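Local atomic coordinates of Blr6230 protein (Bradyrhizobium diazoefficiens USDA 110, PDB entry 5NGG), a protein that probably hydrolyses the beta-lactam ring of antibiotics as a zinc-dependent subclass B3 metallo-beta-lactamase. Residues D45-V50 and Y58-S63; L98-H103 and T182-T187; H172-H177 and F199-T204. All coordinates share one frame; numbering follows the deposited sequence. Where two conformers were deposited one is given.

Contact 1: residues D45-V50 and Y58-S63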
# COMPACT_ATOMS: atom_id res chain seq x y z
N ASP A 45 -11.07 14.52 -3.93
CA ASP A 45 -12.27 14.02 -4.61
C ASP A 45 -12.87 12.86 -3.78
O ASP A 45 -13.23 13.07 -2.62
CB ASP A 45 -11.94 13.69 -6.06
CG ASP A 45 -13.17 13.52 -6.95
OD1 ASP A 45 -14.33 13.73 -6.50
OD2 ASP A 45 -12.95 13.17 -8.14
N ASN A 46 -12.98 11.66 -4.36
CA ASN A 46 -13.62 10.53 -3.71
C ASN A 46 -12.66 9.60 -2.96
O ASN A 46 -13.05 8.49 -2.63
CB ASN A 46 -14.49 9.76 -4.70
CG ASN A 46 -13.75 9.18 -5.88
OD1 ASN A 46 -12.75 9.74 -6.36
ND2 ASN A 46 -14.29 8.10 -6.42
N ILE A 47 -11.45 10.07 -2.66
CA ILE A 47 -10.44 9.33 -1.91
C ILE A 47 -10.35 9.90 -0.50
O ILE A 47 -10.09 11.10 -0.33
CB ILE A 47 -9.05 9.37 -2.58
CG1 ILE A 47 -9.08 8.81 -3.99
CG2 ILE A 47 -8.04 8.63 -1.71
CD1 ILE A 47 -7.81 9.01 -4.77
N TYR A 48 -10.53 9.02 0.49
CA TYR A 48 -10.57 9.40 1.90
C TYR A 48 -9.50 8.60 2.66
O TYR A 48 -9.37 7.39 2.46
CB TYR A 48 -11.94 9.10 2.53
CG TYR A 48 -13.09 9.86 1.90
CD1 TYR A 48 -13.60 9.49 0.65
CD2 TYR A 48 -13.64 10.99 2.52
CE1 TYR A 48 -14.61 10.21 0.04
CE2 TYR A 48 -14.67 11.70 1.92
CZ TYR A 48 -15.15 11.31 0.69
OH TYR A 48 -16.16 12.03 0.08
N TYR A 49 -8.76 9.28 3.53
CA TYR A 49 -7.75 8.63 4.38
C TYR A 49 -8.41 8.14 5.65
O TYR A 49 -9.06 8.93 6.34
CB TYR A 49 -6.63 9.63 4.71
CG TYR A 49 -5.45 9.01 5.42
CD1 TYR A 49 -5.45 8.81 6.80
CD2 TYR A 49 -4.33 8.62 4.72
CE1 TYR A 49 -4.38 8.22 7.47
CE2 TYR A 49 -3.24 8.04 5.38
CZ TYR A 49 -3.26 7.82 6.74
OH TYR A 49 -2.16 7.23 7.30
N VAL A 50 -8.26 6.85 5.98
CA VAL A 50 -8.84 6.23 7.19
C VAL A 50 -7.80 5.39 7.95
O VAL A 50 -8.15 4.53 8.77
CB VAL A 50 -10.11 5.39 6.88
CG1 VAL A 50 -11.22 6.28 6.35
CG2 VAL A 50 -9.81 4.27 5.90
N TYR A 58 -7.23 3.62 2.77
CA TYR A 58 -8.11 4.56 2.08
C TYR A 58 -9.46 3.92 1.79
O TYR A 58 -9.57 2.73 1.56
CB TYR A 58 -7.51 5.04 0.76
CG TYR A 58 -6.07 5.47 0.85
CD1 TYR A 58 -5.04 4.54 0.78
CD2 TYR A 58 -5.72 6.81 0.99
CE1 TYR A 58 -3.71 4.92 0.88
CE2 TYR A 58 -4.39 7.20 1.06
CZ TYR A 58 -3.39 6.25 1.00
OH TYR A 58 -2.08 6.66 1.08
N VAL A 59 -10.49 4.78 1.82
CA VAL A 59 -11.82 4.49 1.24
C VAL A 59 -11.96 5.28 -0.05
O VAL A 59 -11.64 6.48 -0.11
CB VAL A 59 -12.96 4.87 2.21
CG1 VAL A 59 -14.33 4.77 1.54
CG2 VAL A 59 -12.95 3.97 3.42
N ILE A 60 -12.44 4.60 -1.08
CA ILE A 60 -12.76 5.25 -2.34
C ILE A 60 -14.28 5.15 -2.49
O ILE A 60 -14.83 4.05 -2.52
CB ILE A 60 -12.02 4.60 -3.52
CG1 ILE A 60 -10.49 4.62 -3.32
CG2 ILE A 60 -12.39 5.32 -4.80
CD1 ILE A 60 -9.75 3.66 -4.21
N LYS A 61 -14.95 6.30 -2.53
CA LYS A 61 -16.40 6.32 -2.60
C LYS A 61 -16.85 6.26 -4.05
O LYS A 61 -16.50 7.12 -4.84
CB LYS A 61 -16.91 7.59 -1.93
CG LYS A 61 -18.43 7.66 -1.83
CD LYS A 61 -18.88 8.96 -1.18
CE LYS A 61 -20.38 8.98 -0.91
NZ LYS A 61 -20.80 10.21 -0.19
N THR A 62 -17.65 5.24 -4.38
CA THR A 62 -18.19 5.09 -5.72
C THR A 62 -19.72 5.16 -5.66
O THR A 62 -20.35 5.06 -4.61
CB THR A 62 -17.78 3.75 -6.40
OG1 THR A 62 -18.70 2.72 -6.05
CG2 THR A 62 -16.33 3.37 -6.04
N SER A 63 -20.31 5.26 -6.84
CA SER A 63 -21.74 5.26 -6.99
C SER A 63 -22.39 3.92 -6.60
O SER A 63 -23.60 3.86 -6.49
CB SER A 63 -22.11 5.58 -8.44
OG SER A 63 -21.51 4.63 -9.29
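Tyr-49 turns the edge of its ring toward the face of Tyr-58, an offset T-shaped pair with centroids 5.8 Å apart and planes at 88°. The touch itself is between Tyr-49 CD2 and Tyr-58 CE2, separated by 3.9 Å. These residues face each other across the strands, yet their rings leave differently: CG of Tyr-49 is anti to its backbone N (chi1 -172°), whereas CG of Tyr-58 lies beside its own N. Tyrosine suits both places because the rings fill the interior while the hydroxyls are satisfied, Tyr-49 by Thr-52 O and Tyr-58 by Gly-240 O and Tyr-246 OH. Ile-47 extends this face, its CG2 resting 4.0 Å from Tyr-58 CD2. Strands 47-49 and 58-62 form an antiparallel beta hairpin in the first sheet of the alpha-beta/beta-alpha metallo-beta-lactamase sandwich, and Ile-47 and Ile-60 look toward the second sheet. Between the non-hydrogen-bonded pairs Ile-47 with Ile-60 and Tyr-49 with Tyr-58 comes the hydrogen-bonded pair Tyr-48 and Val-59, with Tyr-48 N 2.8 Å from Val-59 O. This backbone oxygen also meets the edge of the Tyr-48 ring, in its plane, and CE1 of the ring passes 4.0 Å from Lys-61 CB. The extended lysine carries its charged end away. Branched Val-50 closes the row, its CG2 4.0 Å from Val-59 CG2. At the other end Asn-46 O accepts Lys-61 N at 2.9 Å, and the side-chain amide adds a bond beyond this last backbone pair: Asn-46 ND2 donates to Lys-61 O at 2.9 Å, nearly straight at 166°, with the acceptor in the amide plane.

Contact 2: residues L98-H103 and T182-T187. With ZN (zinc ion), chain D.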
# COMPACT_ATOMS: atom_id res chain seq x y z
N LEU A 98 -8.98 -3.87 -2.24
CA LEU A 98 -7.77 -3.95 -3.06
C LEU A 98 -6.56 -3.94 -2.15
O LEU A 98 -6.56 -3.31 -1.09
CB LEU A 98 -7.68 -2.76 -4.03
CG LEU A 98 -8.40 -2.94 -5.38
CD1 LEU A 98 -9.78 -3.51 -5.32
CD2 LEU A 98 -8.35 -1.64 -6.16
N ASN A 99 -5.53 -4.66 -2.58
CA ASN A 99 -4.26 -4.70 -1.85
C ASN A 99 -3.15 -4.11 -2.70
O ASN A 99 -3.06 -4.40 -3.90
CB ASN A 99 -3.94 -6.16 -1.50
CG ASN A 99 -2.73 -6.38 -0.56
OD1 ASN A 99 -2.05 -7.40 -0.70
ND2 ASN A 99 -2.49 -5.51 0.42
N THR A 100 -2.27 -3.35 -2.06
CA THR A 100 -1.00 -2.94 -2.67
C THR A 100 0.01 -4.09 -2.58
O THR A 100 0.57 -4.53 -3.58
CB THR A 100 -0.39 -1.70 -1.99
OG1 THR A 100 -0.34 -1.89 -0.58
CG2 THR A 100 -1.16 -0.44 -2.38
N HIS A 101 0.24 -4.61 -1.38
CA HIS A 101 1.16 -5.75 -1.25
C HIS A 101 0.88 -6.52 0.03
O HIS A 101 0.35 -5.99 1.00
CB HIS A 101 2.63 -5.32 -1.33
CG HIS A 101 3.14 -4.65 -0.10
ND1 HIS A 101 3.18 -3.29 0.07
CD2 HIS A 101 3.71 -5.18 1.01
CE1 HIS A 101 3.71 -3.00 1.25
NE2 HIS A 101 4.02 -4.14 1.85
N ALA A 102 1.27 -7.78 0.02
CA ALA A 102 0.79 -8.76 0.99
C ALA A 102 1.73 -8.94 2.19
O ALA A 102 2.27 -10.02 2.38
CB ALA A 102 0.55 -10.08 0.28
N HIS A 103 1.89 -7.90 2.99
CA HIS A 103 2.54 -7.96 4.30
C HIS A 103 1.54 -7.62 5.38
O HIS A 103 0.59 -6.87 5.13
CB HIS A 103 3.72 -6.98 4.39
CG HIS A 103 4.88 -7.33 3.54
ND1 HIS A 103 5.80 -6.39 3.16
CD2 HIS A 103 5.30 -8.51 3.02
CE1 HIS A 103 6.74 -6.97 2.45
NE2 HIS A 103 6.46 -8.26 2.35
N THR A 182 1.47 -4.35 -6.26
CA THR A 182 0.65 -3.75 -7.30
C THR A 182 0.37 -2.31 -6.93
O THR A 182 -0.18 -2.02 -5.86
CB THR A 182 -0.66 -4.53 -7.45
OG1 THR A 182 -0.36 -5.90 -7.77
CG2 THR A 182 -1.54 -3.94 -8.56
N SER A 183 0.73 -1.41 -7.83
CA SER A 183 0.42 0.01 -7.70
C SER A 183 -0.84 0.30 -8.51
O SER A 183 -0.97 -0.14 -9.65
CB SER A 183 1.59 0.86 -8.20
OG SER A 183 2.75 0.64 -7.40
N TRP A 184 -1.78 1.02 -7.91
CA TRP A 184 -3.10 1.20 -8.52
C TRP A 184 -3.30 2.65 -8.98
O TRP A 184 -3.14 3.57 -8.20
CB TRP A 184 -4.17 0.86 -7.47
CG TRP A 184 -4.23 -0.57 -7.08
CD1 TRP A 184 -3.66 -1.17 -5.99
CD2 TRP A 184 -4.90 -1.60 -7.80
NE1 TRP A 184 -3.96 -2.50 -5.98
CE2 TRP A 184 -4.73 -2.80 -7.07
CE3 TRP A 184 -5.66 -1.63 -8.97
CZ2 TRP A 184 -5.31 -4.01 -7.48
CZ3 TRP A 184 -6.20 -2.81 -9.38
CH2 TRP A 184 -6.04 -3.99 -8.63
N GLU A 185 -3.66 2.81 -10.26
CA GLU A 185 -3.86 4.13 -10.84
C GLU A 185 -5.35 4.44 -11.00
O GLU A 185 -6.14 3.59 -11.42
CB GLU A 185 -3.18 4.18 -12.20
CG GLU A 185 -3.28 5.52 -12.90
CD GLU A 185 -2.58 5.54 -14.25
OE1 GLU A 185 -2.06 4.48 -14.72
OE2 GLU A 185 -2.57 6.64 -14.86
N MET A 186 -5.73 5.67 -10.69
CA MET A 186 -7.11 6.12 -10.95
C MET A 186 -7.15 7.61 -11.18
O MET A 186 -6.25 8.34 -10.78
CB MET A 186 -8.10 5.74 -9.84
CG MET A 186 -7.85 6.41 -8.51
SD MET A 186 -9.14 6.06 -7.29
CE MET A 186 -10.43 7.17 -7.85
N THR A 187 -8.20 8.04 -11.87
CA THR A 187 -8.40 9.44 -12.15
C THR A 187 -9.38 10.04 -11.13
O THR A 187 -10.42 9.44 -10.79
CB THR A 187 -9.02 9.60 -13.55
OG1 THR A 187 -8.18 8.92 -14.48
CG2 THR A 187 -9.18 11.06 -13.96
ZN ZN D . 5.59 -4.33 3.18
O HOH W 1 5.29 -3.59 4.85
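Thr-182 opens its strand by donating its backbone N to Thr-100 O, 2.8 Å away, at 172° and in the carbonyl plane. The bond ties the second sheet of the metallo-beta-lactamase sandwich to the loop after strand 94-98, where the family's HxHxDH zinc motif starts with His-101 and His-103; the motif runs on into helix 104-107, with His-103 at the N-cap and Asp-105 and His-106 within the helix. The side chain of Thr-182 does two jobs: its OG1 is hydrogen-bonded to Gly-180 O, and its CG2, anti to the backbone N, lies 3.7 Å beneath the Trp-184 ring plane, toward the rim. Trp-184, two residues on, carries the heart of the contact. Leu-98 CD2 sits over the centre of its six-membered ring, 3.7 Å from the centroid, a CH-pi contact on the face opposite to Thr-182 CG2. A branched leucine can set one methyl over this buried indole while CG also comes close to its CZ2 side. The one polar atom of the indole needs a partner too. Trp-184 NE1 finds it in Asn-99 O at 3.0 Å, a bond straight to 179°; the oxygen is in the ring plane, but NE1 stands well above the carbonyl plane. Across in the loop, Asn-99 ND2 spans the inverse gamma turn centred on Ala-102 with a bent hydrogen bond (137°) to His-101 O, from well above that carbonyl plane, and is also hydrogen-bonded to Asp-70 OD1. His-101 NE2 and His-103 ND1 each lie 2.1 Å from the zinc ion, a site completed by His-177 and by water 1 at 1.9 Å from the metal.

Contact 3: residues H172-H177 and F199-T204; sequences HATPGH and FFCSGT. With ZN (zinc ion), chain E; ZN (zinc ion), chain D; ACT (acetate ion), chain F.
His-177 meets Ser-202 and Thr-204 atom by atom. CB touches the backbone, 3.4 Å from Ser-202 O. CG, anti to the backbone N (chi1 -179°), starts the ring beneath the serine hydroxyl: Ser-202 OG stands 3.2 Å above the ring plane, over its centre, with CD2 also near it, and Ser-202 CB makes a CH-pi contact with the same ring. A small polar residue fits here, where the face is approached so closely. ND1 donates to Thr-204 O at 2.8 Å in an almost straight bond of 173°. The oxygen lies in the ring plane, which should fix the ring's rotation, and it is shared with Tyr-223 OH. CE1 comes close to atom O of the acetate ion. At the tip NE2 binds the zinc ion at 2.1 Å, joining His-101, His-103 and water 1. With ND1 committed as donor, NE2 is left to face the metal, so Thr-204 acts as a second-shell residue of the three-histidine zinc site of the metallo-beta-lactamase fold. The hydroxyls on the 199-204 loop meet the ligand: Ser-202 OG and Thr-204 OG1 both donate to acetate O, each at 2.7 Å. Ser-202 OG also accepts Thr-204 N, a long bond of 3.3 Å that makes an ST turn. Gly-203 lies between them, where a CB would be crowded by Phe-200. Behind the ring, water 2 links three backbones, donating to Thr-174 O and Ser-202 O and accepting from His-177 N. Thr-174 OG1 is hydrogen-bonded to Ser-183 OG and also comes 3.1 Å from SG of Cys-201, whose disulfide runs to Cys-181. Farther along the strand, His-172 ND1 binds a separate zinc ion at 2.0 Å, with Glu-158 and Lys-229.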
# COMPACT_ATOMS: atom_id res chain seq x y z
N HIS A 172 -0.89 -1.79 -11.90
CA HIS A 172 0.47 -1.80 -12.44
C HIS A 172 1.34 -2.74 -11.64
O HIS A 172 1.38 -2.65 -10.41
CB HIS A 172 1.08 -0.41 -12.40
CG HIS A 172 0.40 0.57 -13.28
ND1 HIS A 172 0.71 0.74 -14.61
CD2 HIS A 172 -0.62 1.42 -13.02
CE1 HIS A 172 -0.06 1.67 -15.13
NE2 HIS A 172 -0.87 2.10 -14.18
N ALA A 173 2.06 -3.62 -12.32
CA ALA A 173 2.95 -4.56 -11.64
C ALA A 173 4.23 -3.83 -11.28
O ALA A 173 4.99 -3.42 -12.16
CB ALA A 173 3.22 -5.77 -12.52
N THR A 174 4.46 -3.66 -9.98
CA THR A 174 5.62 -2.95 -9.47
C THR A 174 6.27 -3.82 -8.38
O THR A 174 6.40 -3.39 -7.22
CB THR A 174 5.23 -1.56 -8.92
OG1 THR A 174 4.08 -1.69 -8.06
CG2 THR A 174 4.85 -0.61 -10.03
N PRO A 175 6.75 -5.03 -8.76
CA PRO A 175 7.33 -5.95 -7.79
C PRO A 175 8.65 -5.49 -7.20
O PRO A 175 9.29 -4.57 -7.71
CB PRO A 175 7.52 -7.23 -8.61
CG PRO A 175 7.77 -6.73 -10.00
CD PRO A 175 6.78 -5.59 -10.13
N GLY A 176 9.05 -6.16 -6.14
CA GLY A 176 10.32 -5.93 -5.45
C GLY A 176 10.08 -6.02 -3.97
O GLY A 176 10.49 -6.99 -3.31
N HIS A 177 9.35 -5.05 -3.42
CA HIS A 177 9.05 -5.08 -2.00
C HIS A 177 8.25 -6.36 -1.64
O HIS A 177 8.41 -6.91 -0.55
CB HIS A 177 8.33 -3.78 -1.60
CG HIS A 177 8.00 -3.70 -0.15
ND1 HIS A 177 8.89 -3.27 0.81
CD2 HIS A 177 6.88 -4.06 0.51
CE1 HIS A 177 8.29 -3.33 2.00
NE2 HIS A 177 7.09 -3.82 1.85
N PHE A 199 -1.72 4.88 -6.15
CA PHE A 199 -1.47 4.23 -4.87
C PHE A 199 -0.24 3.34 -5.11
O PHE A 199 -0.35 2.20 -5.55
CB PHE A 199 -2.68 3.39 -4.46
CG PHE A 199 -3.94 4.18 -4.25
CD1 PHE A 199 -4.84 4.42 -5.29
CD2 PHE A 199 -4.29 4.64 -2.99
CE1 PHE A 199 -6.03 5.09 -5.06
CE2 PHE A 199 -5.45 5.34 -2.76
CZ PHE A 199 -6.32 5.57 -3.81
N PHE A 200 0.94 3.91 -4.87
CA PHE A 200 2.20 3.21 -5.07
C PHE A 200 2.30 2.11 -4.02
O PHE A 200 1.93 2.31 -2.87
CB PHE A 200 3.35 4.22 -4.97
CG PHE A 200 4.72 3.60 -5.14
CD1 PHE A 200 5.06 2.98 -6.33
CD2 PHE A 200 5.66 3.62 -4.10
CE1 PHE A 200 6.30 2.40 -6.50
CE2 PHE A 200 6.90 3.01 -4.26
CZ PHE A 200 7.23 2.41 -5.46
N CYS A 201 2.82 0.95 -4.41
CA CYS A 201 2.74 -0.20 -3.52
C CYS A 201 3.76 -0.30 -2.43
O CYS A 201 3.54 -1.10 -1.53
CB CYS A 201 2.73 -1.50 -4.35
SG CYS A 201 4.32 -1.98 -4.99
N SER A 202 4.85 0.43 -2.55
CA SER A 202 6.09 0.39 -1.70
C SER A 202 7.27 -0.07 -2.52
O SER A 202 7.16 -1.08 -3.22
CB SER A 202 6.07 -0.52 -0.47
OG SER A 202 7.37 -0.48 0.10
N GLY A 203 8.40 0.61 -2.34
CA GLY A 203 9.67 0.17 -2.92
C GLY A 203 10.83 0.14 -1.93
O GLY A 203 11.99 0.22 -2.35
N THR A 204 10.54 0.01 -0.64
CA THR A 204 11.56 -0.05 0.38
C THR A 204 12.17 -1.46 0.46
O THR A 204 11.49 -2.44 0.12
CB THR A 204 11.01 0.31 1.76
OG1 THR A 204 10.03 -0.65 2.09
CG2 THR A 204 10.42 1.73 1.80
ZN ZN E . 2.15 -0.10 -15.80
ZN ZN D . 5.59 -4.33 3.18
C ACT F . 6.78 -0.81 3.61
O ACT F . 7.46 -0.20 2.76
OXT ACT F . 5.61 -1.19 3.35
CH3 ACT F . 7.42 -1.05 4.94
O HOH W 2 8.29 -2.89 -5.04
O HOH W 1 5.29 -3.59 4.85

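Overall arrangement
Contacts 2 and 3, with centres about 8 Å apart, share one zinc ion and water 1. Asp-105, His-106 and His-242 hold another zinc beside it, about 5 Å from the His-177 side chain, and acetate sits at the contact 3 hydroxyls. Two probable hydrogen bonds stitch these contacts together: His-101 ND1 to Cys-201 O and Glu-185 OE1 to His-172 NE2, each 2.7 Å. Contact 1 stands farther off, its centre about 14 Å from that of contact 2 and about 21 Å from that of contact 3. It reaches both through the sandwich interior: Ile-60 CD1 packs 4.0 Å from Met-186 SD, and Tyr-58 CD1 lies 3.7 Å from Phe-199 CE2.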